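Local atomic coordinates of Slr0280 protein (Synechocystis sp., PDB entry 5H3K), a protein that is of unknown function but carries a phosphodiester glycosidase (NAGPA) family domain, which hints at hydrolysis of a sugar phosphodiester. Residues A[225-230]-A[238-243]; A[246-251]-A[259-264]. All coordinates share one frame; numbering follows the deposited sequence.

Contact 1 of 2, residues A[225-230]-A[238-243]; sequences IRYRLE and VHFQLP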
ATOM      1  N   ILE A 225     -18.099  21.672 -15.532  1.00 18.83           N
ATOM      2  CA  ILE A 225     -18.410  20.300 -15.143  1.00 15.48           C
ATOM      3  C   ILE A 225     -19.725  19.898 -15.783  1.00 16.64           C
ATOM      4  O   ILE A 225     -20.531  20.752 -16.178  1.00 16.75           O
ATOM      5  CB  ILE A 225     -18.561  20.107 -13.609  1.00 14.75           C
ATOM      6  CG1 ILE A 225     -19.771  20.877 -13.076  1.00 18.63           C
ATOM      7  CG2 ILE A 225     -17.300  20.507 -12.883  1.00 15.43           C
ATOM      8  CD1 ILE A 225     -20.248  20.411 -11.709  1.00 18.27           C
ATOM      9  N   ARG A 226     -19.944  18.592 -15.886  1.00 10.89           N
ATOM     10  CA  ARG A 226     -21.258  18.075 -16.227  1.00 11.00           C
ATOM     11  C   ARG A 226     -21.582  17.033 -15.191  1.00 10.13           C
ATOM     12  O   ARG A 226     -20.700  16.308 -14.744  1.00  9.62           O
ATOM     13  CB  ARG A 226     -21.264  17.460 -17.629  1.00 11.84           C
ATOM     14  CG  ARG A 226     -20.936  18.453 -18.717  1.00 14.46           C
ATOM     15  CD  ARG A 226     -20.696  17.770 -20.054  1.00 21.84           C
ATOM     16  NE  ARG A 226     -20.033  18.662 -21.006  1.00 28.72           N
ATOM     17  CZ  ARG A 226     -18.821  18.452 -21.518  1.00 33.74           C
ATOM     18  NH1 ARG A 226     -18.300  19.334 -22.366  1.00 33.47           N
ATOM     19  NH2 ARG A 226     -18.136  17.359 -21.192  1.00 28.11           N
ATOM     20  N   TYR A 227     -22.839  16.970 -14.776  1.00  8.91           N
ATOM     21  CA  TYR A 227     -23.242  15.952 -13.828  1.00  7.04           C
ATOM     22  C   TYR A 227     -24.657  15.476 -14.112  1.00 10.49           C
ATOM     23  O   TYR A 227     -25.442  16.177 -14.752  1.00 10.13           O
ATOM     24  CB  TYR A 227     -23.107  16.459 -12.396  1.00  9.21           C
ATOM     25  CG  TYR A 227     -24.109  17.536 -12.015  1.00  9.25           C
ATOM     26  CD1 TYR A 227     -23.868  18.873 -12.313  1.00 11.38           C
ATOM     27  CD2 TYR A 227     -25.283  17.213 -11.348  1.00 10.21           C
ATOM     28  CE1 TYR A 227     -24.773  19.862 -11.957  1.00 13.00           C
ATOM     29  CE2 TYR A 227     -26.197  18.197 -10.986  1.00 12.75           C
ATOM     30  CZ  TYR A 227     -25.930  19.518 -11.297  1.00 16.10           C
ATOM     31  OH  TYR A 227     -26.828  20.501 -10.940  1.00 19.55           O
ATOM     32  N   ARG A 228     -24.977  14.284 -13.628  1.00  8.73           N
ATOM     33  CA  ARG A 228     -26.241  13.646 -13.955  1.00 10.95           C
ATOM     34  C   ARG A 228     -26.641  12.753 -12.809  1.00  9.30           C
ATOM     35  O   ARG A 228     -25.812  12.014 -12.260  1.00  8.73           O
ATOM     36  CB  ARG A 228     -26.079  12.800 -15.219  1.00 11.02           C
ATOM     37  CG  ARG A 228     -27.378  12.325 -15.844  1.00 14.74           C
ATOM     38  CD  ARG A 228     -27.076  11.795 -17.233  1.00 17.15           C
ATOM     39  NE  ARG A 228     -28.273  11.554 -18.034  1.00 18.00           N
ATOM     40  CZ  ARG A 228     -28.759  12.421 -18.914  1.00 18.23           C
ATOM     41  NH1 ARG A 228     -28.146  13.591 -19.098  1.00 17.08           N
ATOM     42  NH2 ARG A 228     -29.848  12.116 -19.611  1.00 13.81           N
ATOM     43  N   LEU A 229     -27.921  12.817 -12.459  1.00 11.11           N
ATOM     44  CA  LEU A 229     -28.473  12.038 -11.366  1.00 12.52           C
ATOM     45  C   LEU A 229     -28.910  10.663 -11.867  1.00 12.77           C
ATOM     46  O   LEU A 229     -29.534  10.555 -12.923  1.00 11.54           O
ATOM     47  CB  LEU A 229     -29.670  12.801 -10.790  1.00 18.55           C
ATOM     48  CG  LEU A 229     -30.207  12.522  -9.387  1.00 25.51           C
ATOM     49  CD1 LEU A 229     -29.085  12.123  -8.460  1.00 22.18           C
ATOM     50  CD2 LEU A 229     -30.905  13.764  -8.846  1.00 25.29           C
ATOM     51  N   GLU A 230     -28.572   9.613 -11.118  1.00  9.54           N
ATOM     52  CA  GLU A 230     -29.125   8.280 -11.367  1.00 11.10           C
ATOM     53  C   GLU A 230     -29.885   7.820 -10.134  1.00 12.15           C
ATOM     54  O   GLU A 230     -29.337   7.792  -9.021  1.00 12.41           O
ATOM     55  CB  GLU A 230     -28.032   7.256 -11.687  1.00  8.12           C
ATOM     56  CG  GLU A 230     -28.578   5.828 -11.869  1.00 10.74           C
ATOM     57  CD  GLU A 230     -27.506   4.744 -11.777  1.00 11.86           C
ATOM     58  OE1 GLU A 230     -26.341   5.067 -11.450  1.00 10.19           O
ATOM     59  OE2 GLU A 230     -27.824   3.553 -12.015  1.00 15.42           O
ATOM     60  N   VAL A 238     -24.774  10.636  -8.083  1.00  6.94           N
ATOM     61  CA  VAL A 238     -24.524  11.816  -8.891  1.00  5.53           C
ATOM     62  C   VAL A 238     -23.237  11.588  -9.667  1.00  7.47           C
ATOM     63  O   VAL A 238     -22.147  11.518  -9.083  1.00  8.21           O
ATOM     64  CB  VAL A 238     -24.403  13.084  -8.041  1.00  8.93           C
ATOM     65  CG1 VAL A 238     -24.347  14.317  -8.950  1.00  6.82           C
ATOM     66  CG2 VAL A 238     -25.581  13.199  -7.071  1.00 10.73           C
ATOM     67  N   HIS A 239     -23.371  11.456 -10.983  1.00  5.81           N
ATOM     68  CA  HIS A 239     -22.257  11.124 -11.864  1.00  5.23           C
ATOM     69  C   HIS A 239     -21.638  12.364 -12.471  1.00  6.47           C
ATOM     70  O   HIS A 239     -22.333  13.139 -13.126  1.00  8.22           O
ATOM     71  CB  HIS A 239     -22.751  10.222 -12.985  1.00  5.07           C
ATOM     72  CG  HIS A 239     -23.248   8.905 -12.506  1.00  7.64           C
ATOM     73  ND1 HIS A 239     -22.419   7.809 -12.362  1.00  7.39           N
ATOM     74  CD2 HIS A 239     -24.478   8.504 -12.104  1.00  7.45           C
ATOM     75  CE1 HIS A 239     -23.120   6.790 -11.905  1.00  7.03           C
ATOM     76  NE2 HIS A 239     -24.375   7.184 -11.731  1.00  9.50           N
ATOM     77  N   PHE A 240     -20.332  12.543 -12.269  1.00  7.37           N
ATOM     78  CA  PHE A 240     -19.630  13.740 -12.734  1.00  6.12           C
ATOM     79  C   PHE A 240     -18.658  13.457 -13.860  1.00  9.22           C
ATOM     80  O   PHE A 240     -17.897  12.480 -13.819  1.00  7.98           O
ATOM     81  CB  PHE A 240     -18.829  14.381 -11.592  1.00  6.38           C
ATOM     82  CG  PHE A 240     -19.679  15.073 -10.564  1.00  9.11           C
ATOM     83  CD1 PHE A 240     -20.246  14.359  -9.515  1.00  8.44           C
ATOM     84  CD2 PHE A 240     -19.914  16.439 -10.648  1.00  8.05           C
ATOM     85  CE1 PHE A 240     -21.044  15.003  -8.561  1.00  8.09           C
ATOM     86  CE2 PHE A 240     -20.707  17.096  -9.696  1.00  8.66           C
ATOM     87  CZ  PHE A 240     -21.270  16.377  -8.652  1.00  8.47           C
ATOM     88  N   GLN A 241     -18.664  14.347 -14.846  1.00  7.48           N
ATOM     89  CA  GLN A 241     -17.600  14.431 -15.829  1.00  6.88           C
ATOM     90  C   GLN A 241     -16.812  15.715 -15.541  1.00 10.27           C
ATOM     91  O   GLN A 241     -17.325  16.826 -15.693  1.00 10.04           O
ATOM     92  CB  GLN A 241     -18.178  14.463 -17.241  1.00  8.23           C
ATOM     93  CG  GLN A 241     -17.121  14.461 -18.337  1.00  8.59           C
ATOM     94  CD  GLN A 241     -16.450  13.103 -18.496  1.00  8.93           C
ATOM     95  OE1 GLN A 241     -17.098  12.062 -18.352  1.00 11.43           O
ATOM     96  NE2 GLN A 241     -15.149  13.107 -18.788  1.00 10.13           N
ATOM     97  N   LEU A 242     -15.565  15.567 -15.112  1.00  7.76           N
ATOM     98  CA  LEU A 242     -14.782  16.714 -14.644  1.00  8.30           C
ATOM     99  C   LEU A 242     -13.695  17.115 -15.622  1.00 11.73           C
ATOM    100  O   LEU A 242     -13.135  16.263 -16.312  1.00 11.67           O
ATOM    101  CB  LEU A 242     -14.123  16.381 -13.300  1.00  9.08           C
ATOM    102  CG  LEU A 242     -15.073  16.043 -12.152  1.00 10.48           C
ATOM    103  CD1 LEU A 242     -14.304  15.585 -10.916  1.00  9.72           C
ATOM    104  CD2 LEU A 242     -15.956  17.240 -11.830  1.00  8.05           C
ATOM    105  N   PRO A 243     -13.379  18.418 -15.675  1.00 12.66           N
ATOM    106  CA  PRO A 243     -12.187  18.870 -16.398  1.00 13.72           C
ATOM    107  C   PRO A 243     -10.952  18.168 -15.833  1.00 11.05           C
ATOM    108  O   PRO A 243     -10.922  17.837 -14.637  1.00 10.50           O
ATOM    109  CB  PRO A 243     -12.124  20.366 -16.072  1.00 15.90           C
ATOM    110  CG  PRO A 243     -13.521  20.746 -15.697  1.00 20.85           C
ATOM    111  CD  PRO A 243     -14.109  19.527 -15.041  1.00 14.08           C
TER
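Tyr227 and Phe240 face each other as a non-hydrogen-bonded pair, their CA atoms 4.4 Å apart, and their side chains rise together from the same face. The methylene of Tyr227, not its ring, does the closest work: CB sits over one face of the Phe240 ring, 3.9 Å from its centroid, as a CH-pi contact. The two rings are tilted by 27° and slid so far apart that they scarcely overlap. Ile225 adds CD1 at the edge of the Phe240 ring, 3.9 Å from CE2, while Val238 meets Tyr227 CD2 through CG1 and Leu229 CD1 through CG2; branched and aromatic residues suit this face because it packs on Val167 and Ile261 of the partner sheet. Strands 226-232 and 235-241 thus form a beta hairpin at the margin of a four-stranded antiparallel sheet, one layer of a beta sandwich. On the other face lie Arg226, Arg228, His239 and Gln241, polar residues fit for the solvent side. Here His239 NE2 donates to Glu230 OE1 at 2.9 Å, with the oxygen near the ring plane and its anti lone pair in use, which fixes the imidazole's rotation and would probably favour its protonated form. Backbone bonds position all this: Gln241 N reaches Arg226 O at 2.8 Å, and His239 N reaches Arg228 O in a nearly straight bond (172°). Further out, Asp158 takes the Tyr227 hydroxyl.

Contact 2 of 2, residues A[246-251]-A[259-264]; sequences YKLQVS and LVIDAR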
ATOM      1  N   TYR A 246      -9.333  18.243 -12.015  1.00 12.37           N
ATOM      2  CA  TYR A 246     -10.323  18.522 -10.973  1.00 13.93           C
ATOM      3  C   TYR A 246     -10.686  17.292 -10.154  1.00 14.62           C
ATOM      4  O   TYR A 246     -10.755  16.186 -10.677  1.00 11.47           O
ATOM      5  CB  TYR A 246     -11.571  19.160 -11.582  1.00 12.71           C
ATOM      6  CG  TYR A 246     -11.357  20.620 -11.879  1.00 15.53           C
ATOM      7  CD1 TYR A 246     -10.488  21.025 -12.884  1.00 18.06           C
ATOM      8  CD2 TYR A 246     -12.004  21.599 -11.140  1.00 18.26           C
ATOM      9  CE1 TYR A 246     -10.274  22.381 -13.157  1.00 19.90           C
ATOM     10  CE2 TYR A 246     -11.802  22.951 -11.404  1.00 20.81           C
ATOM     11  CZ  TYR A 246     -10.937  23.333 -12.410  1.00 26.17           C
ATOM     12  OH  TYR A 246     -10.734  24.671 -12.668  1.00 32.74           O
ATOM     13  N   LYS A 247     -10.911  17.498  -8.862  1.00 10.35           N
ATOM     14  CA  LYS A 247     -11.348  16.431  -7.971  1.00 14.83           C
ATOM     15  C   LYS A 247     -12.598  16.895  -7.263  1.00 12.34           C
ATOM     16  O   LYS A 247     -12.951  18.067  -7.343  1.00 13.47           O
ATOM     17  CB  LYS A 247     -10.273  16.128  -6.925  1.00 14.22           C
ATOM     18  CG  LYS A 247      -8.895  15.819  -7.504  1.00 17.84           C
ATOM     19  CD  LYS A 247      -7.910  15.509  -6.374  1.00 20.23           C
ATOM     20  CE  LYS A 247      -6.466  15.768  -6.789  1.00 23.81           C
ATOM     21  NZ  LYS A 247      -5.527  15.504  -5.672  1.00 20.79           N
ATOM     22  N   LEU A 248     -13.270  15.987  -6.574  1.00  9.67           N
ATOM     23  CA  LEU A 248     -14.410  16.381  -5.755  1.00 11.78           C
ATOM     24  C   LEU A 248     -13.993  16.514  -4.300  1.00 14.96           C
ATOM     25  O   LEU A 248     -13.265  15.678  -3.778  1.00 13.39           O
ATOM     26  CB  LEU A 248     -15.530  15.355  -5.855  1.00 11.22           C
ATOM     27  CG  LEU A 248     -16.097  15.098  -7.241  1.00  8.32           C
ATOM     28  CD1 LEU A 248     -17.295  14.164  -7.128  1.00  9.28           C
ATOM     29  CD2 LEU A 248     -16.497  16.425  -7.888  1.00  7.84           C
ATOM     30  N   GLN A 249     -14.441  17.578  -3.650  1.00 11.13           N
ATOM     31  CA  GLN A 249     -14.333  17.662  -2.197  1.00 13.31           C
ATOM     32  C   GLN A 249     -15.748  17.766  -1.656  1.00 14.39           C
ATOM     33  O   GLN A 249     -16.456  18.721  -1.961  1.00 11.99           O
ATOM     34  CB  GLN A 249     -13.502  18.874  -1.776  1.00 12.66           C
ATOM     35  CG  GLN A 249     -13.490  19.126  -0.263  1.00 15.23           C
ATOM     36  CD  GLN A 249     -12.650  20.339   0.125  1.00 26.15           C
ATOM     37  OE1 GLN A 249     -11.761  20.767  -0.619  1.00 28.73           O
ATOM     38  NE2 GLN A 249     -12.929  20.895   1.300  1.00 28.77           N
ATOM     39  N   VAL A 250     -16.159  16.777  -0.867  1.00 12.16           N
ATOM     40  CA  VAL A 250     -17.542  16.686  -0.414  1.00 13.08           C
ATOM     41  C   VAL A 250     -17.652  16.907   1.086  1.00 16.20           C
ATOM     42  O   VAL A 250     -16.859  16.366   1.856  1.00 16.67           O
ATOM     43  CB  VAL A 250     -18.144  15.309  -0.758  1.00 11.09           C
ATOM     44  CG1 VAL A 250     -19.637  15.274  -0.437  1.00 11.71           C
ATOM     45  CG2 VAL A 250     -17.921  14.998  -2.220  1.00 12.50           C
ATOM     46  N   SER A 251     -18.642  17.697   1.501  1.00 13.51           N
ATOM     47  CA  SER A 251     -18.861  17.975   2.920  1.00 15.04           C
ATOM     48  C   SER A 251     -20.347  18.106   3.227  1.00 16.16           C
ATOM     49  O   SER A 251     -21.185  18.050   2.319  1.00 13.46           O
ATOM     50  CB  SER A 251     -18.139  19.252   3.326  1.00 16.49           C
ATOM     51  OG  SER A 251     -18.550  20.326   2.501  1.00 19.23           O
ATOM     52  N   LEU A 259     -25.791  18.070   1.336  1.00 12.82           N
ATOM     53  CA  LEU A 259     -24.523  17.497   0.917  1.00 12.04           C
ATOM     54  C   LEU A 259     -23.933  18.476  -0.085  1.00 11.65           C
ATOM     55  O   LEU A 259     -24.561  18.802  -1.095  1.00 11.72           O
ATOM     56  CB  LEU A 259     -24.702  16.111   0.283  1.00 11.83           C
ATOM     57  CG  LEU A 259     -23.397  15.336   0.046  1.00 12.59           C
ATOM     58  CD1 LEU A 259     -22.772  14.912   1.370  1.00 11.41           C
ATOM     59  CD2 LEU A 259     -23.602  14.127  -0.858  1.00 11.36           C
ATOM     60  N   VAL A 260     -22.734  18.973   0.208  1.00  9.47           N
ATOM     61  CA  VAL A 260     -22.093  19.955  -0.646  1.00 10.73           C
ATOM     62  C   VAL A 260     -20.986  19.285  -1.454  1.00 12.69           C
ATOM     63  O   VAL A 260     -20.056  18.706  -0.885  1.00 14.38           O
ATOM     64  CB  VAL A 260     -21.495  21.090   0.195  1.00 13.82           C
ATOM     65  CG1 VAL A 260     -20.863  22.136  -0.700  1.00 15.98           C
ATOM     66  CG2 VAL A 260     -22.571  21.718   1.053  1.00 12.77           C
ATOM     67  N   ILE A 261     -21.086  19.351  -2.778  1.00 11.70           N
ATOM     68  CA  ILE A 261     -20.078  18.737  -3.645  1.00 11.71           C
ATOM     69  C   ILE A 261     -19.296  19.800  -4.400  1.00 10.23           C
ATOM     70  O   ILE A 261     -19.826  20.450  -5.298  1.00 10.39           O
ATOM     71  CB  ILE A 261     -20.720  17.780  -4.660  1.00 10.95           C
ATOM     72  CG1 ILE A 261     -21.517  16.696  -3.937  1.00 11.95           C
ATOM     73  CG2 ILE A 261     -19.655  17.158  -5.558  1.00  9.17           C
ATOM     74  CD1 ILE A 261     -22.499  15.945  -4.853  1.00  8.78           C
ATOM     75  N   ASP A 262     -18.032  19.983  -4.036  1.00 11.39           N
ATOM     76  CA  ASP A 262     -17.212  20.994  -4.685  1.00 11.30           C
ATOM     77  C   ASP A 262     -16.255  20.343  -5.692  1.00 13.46           C
ATOM     78  O   ASP A 262     -15.581  19.359  -5.374  1.00 13.90           O
ATOM     79  CB  ASP A 262     -16.424  21.796  -3.644  1.00 13.30           C
ATOM     80  CG  ASP A 262     -17.319  22.613  -2.729  1.00 18.53           C
ATOM     81  OD1 ASP A 262     -18.348  23.125  -3.200  1.00 16.54           O
ATOM     82  OD2 ASP A 262     -16.991  22.751  -1.534  1.00 21.37           O
ATOM     83  N   ALA A 263     -16.213  20.885  -6.905  1.00 10.40           N
ATOM     84  CA  ALA A 263     -15.246  20.442  -7.912  1.00 11.55           C
ATOM     85  C   ALA A 263     -14.119  21.469  -7.993  1.00 12.34           C
ATOM     86  O   ALA A 263     -14.351  22.629  -8.330  1.00 10.40           O
ATOM     87  CB  ALA A 263     -15.914  20.261  -9.268  1.00 10.79           C
ATOM     88  N   ARG A 264     -12.899  21.047  -7.671  1.00  8.92           N
ATOM     89  CA  ARG A 264     -11.758  21.963  -7.642  1.00 15.28           C
ATOM     90  C   ARG A 264     -10.450  21.198  -7.835  1.00 16.35           C
ATOM     91  O   ARG A 264     -10.402  19.978  -7.638  1.00 13.49           O
ATOM     92  CB  ARG A 264     -11.740  22.754  -6.319  1.00 13.12           C
ATOM     93  CG  ARG A 264     -11.565  21.883  -5.078  1.00 15.36           C
ATOM     94  CD  ARG A 264     -11.857  22.646  -3.784  1.00 17.05           C
ATOM     95  NE  ARG A 264     -11.000  23.818  -3.640  1.00 21.49           N
ATOM     96  CZ  ARG A 264     -11.150  24.740  -2.695  1.00 23.14           C
ATOM     97  NH1 ARG A 264     -12.122  24.622  -1.802  1.00 24.81           N
ATOM     98  NH2 ARG A 264     -10.331  25.779  -2.650  1.00 23.12           N
TER
HETATM   99  O   HOH W   1     -17.294  20.704  -0.014  1.00 18.60           O
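Six backbone hydrogen bonds join 246-251 to 259-264, in the antiparallel pairs Lys247 with Arg264, Gln249 with Asp262 and Ser251 with Val260. The shortest, Gln249 N to Asp262 O, measures 2.7 Å and lies in the carbonyl plane, whereas Lys247 N approaches Arg264 O from above that plane. The close-packed side carries Leu248, Val250, Ile261 and Ala263. Val250, with CG1 anti to its backbone N, brings that methyl within 3.6 Å of Leu259 CD1. Leu248 CD2 lies 4.0 Å from Ile261 CG2, and the small Ala263 lets the same methyl reach its CB. Trp177 and Val188 of the facing sheet pack against this apolar side.

The reverse side is looser and mostly polar, Val260 excepted. Gln249 and Arg264 run alongside each other, their amide and guanidinium planes only 11° apart, yet the closest approach, Gln249 OE1 to Arg264 CD at 3.7 Å, is packing; the guanidinium is drawn instead to Asp266 and to a cation-pi contact with Trp163. A water bridges the two strands, donating to Asp262 OD2 at 2.6 Å and to Gln249 O and accepting from Ser251 OG. The buried Asp262 also forms a salt bridge with Arg166, which would probably offset its charge. At the hairpin's open end the Tyr246 ring lies along the opposite backbone, with CD2 3.5 Å from Arg264 CA and Ala263 C at its edge; an alanine here would probably leave the backbone of Ala263 and Arg264 less well covered. Such alternation, apolar inward and mostly polar outward, is typical of a beta hairpin in one layer of a beta sandwich, here an edge strand and its inner neighbour.

Along the chain, contact 1 closes first: the chain enters strand 226-232 just after Ile225, turns back after 232 and is paired again by 238. Leu242 and Pro243 then lead into the connection to 246, where the chain crosses to the second sheet and contact 2 closes a second hairpin. The two are in series, neither nested nor crossed, with centres about 11 Å apart. Each completes a four-stranded antiparallel sheet by joining an earlier pair, 177-182 and 185-190 for contact 1, 153-161 and 164-171 for contact 2. The sheets meet where Phe240 CZ lies 3.6 Å from Ile261 CG2 and where Leu242 CD1 reaches Leu248 CD2, so both hairpins supply the shared core between the layers.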